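Long-range contact in putative glycosyltransferase (GalT1) (PDB 4PHR), which probably acts as a glycosyltransferase, represented here by its GT-D-fold domain, which holds manganese and UDP: residues A[10-15]-A[74-79]. Residues are numbered along the deposited sequence; the frame is centred on the assembly and turned at random.
Sequences SEIKVL and VCLPDV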
loop_
_atom_site.group_PDB
_atom_site.type_symbol
_atom_site.label_atom_id
_atom_site.label_comp_id
_atom_site.label_asym_id
_atom_site.label_seq_id
_atom_site.Cartn_x
_atom_site.Cartn_y
_atom_site.Cartn_z
ATOM N N SER A 10 -12.272 -19.044 1.064
ATOM C CA SER A 10 -12.550 -18.594 -0.298
ATOM C C SER A 10 -13.914 -17.911 -0.402
ATOM O O SER A 10 -14.289 -17.418 -1.463
ATOM C CB SER A 10 -12.402 -19.733 -1.314
ATOM O OG SER A 10 -13.457 -20.670 -1.218
ATOM N N GLU A 11 -14.650 -17.870 0.705
ATOM C CA GLU A 11 -15.865 -17.067 0.778
ATOM C C GLU A 11 -15.551 -15.570 0.777
ATOM O O GLU A 11 -16.410 -14.747 0.449
ATOM C CB GLU A 11 -16.676 -17.444 2.021
ATOM C CG GLU A 11 -18.062 -16.824 2.079
ATOM C CD GLU A 11 -18.956 -17.485 3.115
ATOM O OE1 GLU A 11 -20.191 -17.286 3.051
ATOM O OE2 GLU A 11 -18.428 -18.201 3.994
ATOM N N ILE A 12 -14.326 -15.213 1.144
ATOM C CA ILE A 12 -13.923 -13.810 1.113
ATOM C C ILE A 12 -13.790 -13.377 -0.345
ATOM O O ILE A 12 -13.144 -14.051 -1.157
ATOM C CB ILE A 12 -12.608 -13.560 1.888
ATOM C CG1 ILE A 12 -12.800 -13.871 3.377
ATOM C CG2 ILE A 12 -12.159 -12.112 1.724
ATOM C CD1 ILE A 12 -11.505 -13.890 4.185
ATOM N N LYS A 13 -14.411 -12.256 -0.680
ATOM C CA LYS A 13 -14.471 -11.815 -2.061
ATOM C C LYS A 13 -13.680 -10.536 -2.269
ATOM O O LYS A 13 -14.035 -9.479 -1.754
ATOM C CB LYS A 13 -15.926 -11.613 -2.485
ATOM C CG LYS A 13 -16.697 -12.925 -2.540
ATOM C CD LYS A 13 -18.186 -12.722 -2.751
ATOM C CE LYS A 13 -18.859 -12.238 -1.476
ATOM N NZ LYS A 13 -18.695 -13.214 -0.352
ATOM N N VAL A 14 -12.602 -10.649 -3.036
ATOM C CA VAL A 14 -11.737 -9.519 -3.329
ATOM C C VAL A 14 -11.866 -9.145 -4.805
ATOM O O VAL A 14 -11.846 -10.020 -5.673
ATOM C CB VAL A 14 -10.268 -9.886 -3.024
ATOM C CG1 VAL A 14 -9.321 -8.795 -3.498
ATOM C CG2 VAL A 14 -10.084 -10.161 -1.537
ATOM N N LEU A 15 -11.991 -7.850 -5.085
ATOM C CA LEU A 15 -11.919 -7.351 -6.459
ATOM C C LEU A 15 -10.466 -7.319 -6.911
ATOM O O LEU A 15 -9.659 -6.612 -6.319
ATOM C CB LEU A 15 -12.458 -5.925 -6.531
ATOM C CG LEU A 15 -13.943 -5.692 -6.277
ATOM C CD1 LEU A 15 -14.176 -4.200 -6.088
ATOM C CD2 LEU A 15 -14.778 -6.239 -7.423
ATOM N N VAL A 74 -11.805 -0.604 1.190
ATOM C CA VAL A 74 -10.974 -1.341 2.134
ATOM C C VAL A 74 -10.492 -2.611 1.442
ATOM O O VAL A 74 -11.304 -3.353 0.891
ATOM C CB VAL A 74 -11.761 -1.691 3.415
ATOM C CG1 VAL A 74 -10.900 -2.523 4.365
ATOM C CG2 VAL A 74 -12.257 -0.418 4.108
ATOM N N CYS A 75 -9.180 -2.857 1.472
ATOM C CA CYS A 75 -8.582 -3.918 0.657
ATOM C C CYS A 75 -7.951 -5.022 1.493
ATOM O O CYS A 75 -7.426 -4.761 2.575
ATOM C CB CYS A 75 -7.507 -3.339 -0.271
ATOM S SG CYS A 75 -8.093 -2.038 -1.359
ATOM N N LEU A 76 -7.988 -6.246 0.959
ATOM C CA LEU A 76 -7.323 -7.406 1.552
ATOM C C LEU A 76 -6.423 -8.068 0.516
ATOM O O LEU A 76 -6.577 -7.840 -0.683
ATOM C CB LEU A 76 -8.364 -8.436 1.977
ATOM C CG LEU A 76 -8.911 -8.360 3.400
ATOM C CD1 LEU A 76 -9.029 -6.959 3.920
ATOM C CD2 LEU A 76 -10.245 -9.118 3.486
ATOM N N PRO A 77 -5.484 -8.906 0.968
ATOM C CA PRO A 77 -4.678 -9.640 -0.009
ATOM C C PRO A 77 -5.564 -10.489 -0.925
ATOM O O PRO A 77 -6.494 -11.147 -0.465
ATOM C CB PRO A 77 -3.777 -10.520 0.876
ATOM C CG PRO A 77 -3.727 -9.797 2.220
ATOM C CD PRO A 77 -5.121 -9.241 2.356
ATOM N N ASP A 78 -5.268 -10.483 -2.217
ATOM C CA ASP A 78 -6.126 -11.159 -3.184
ATOM C C ASP A 78 -5.637 -12.593 -3.340
ATOM O O ASP A 78 -5.025 -12.950 -4.344
ATOM C CB ASP A 78 -6.114 -10.393 -4.516
ATOM C CG ASP A 78 -7.061 -10.973 -5.541
ATOM O OD1 ASP A 78 -7.806 -11.920 -5.216
ATOM O OD2 ASP A 78 -7.061 -10.465 -6.683
ATOM N N VAL A 79 -5.900 -13.409 -2.324
ATOM C CA VAL A 79 -5.284 -14.729 -2.217
ATOM C C VAL A 79 -6.281 -15.815 -1.841
ATOM O O VAL A 79 -5.906 -16.972 -1.633
ATOM C CB VAL A 79 -4.147 -14.730 -1.170
ATOM C CG1 VAL A 79 -3.050 -13.755 -1.563
ATOM C CG2 VAL A 79 -4.684 -14.406 0.212
HETATM O O HOH W 1 -10.253 -12.137 -6.533
#
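Strand 72-76, the middle strand of a parallel three-stranded sheet, ends beside the loop that joins helix 2-9 to helix 17-27. L76 makes the first touch: its CD2 methyl meets CG2 of I12 at 4.0 Å, the two side chains crossing at about a right angle, while its CB lies 4.3 Å from CG2 of V14. CB of P77 points away from the loop; the P77 side chain touches W94 of helix 88-100 and is about 8 Å from the bound UDP, and its carbonyl O lies 3.9 Å from CG2 of V14. D78, the centre of an inverse gamma turn, has CG anti to its backbone N (chi1 -176°), which lays the side chain obliquely across V14, whose CG1 sits 3.7 Å from D78 CB. One water joins the two segments, donating to V14 O and to D78 OD1, each at 2.8 Å. The other carboxylate oxygen, OD2, forms a salt bridge with R85. With no direct hydrogen bond between them, methyl contacts and one shared water join the segments, backbone bonds of K13 and L15 to Y114 tie the loop to the sheet, and the nearby R85 would be expected to keep D78 ionised.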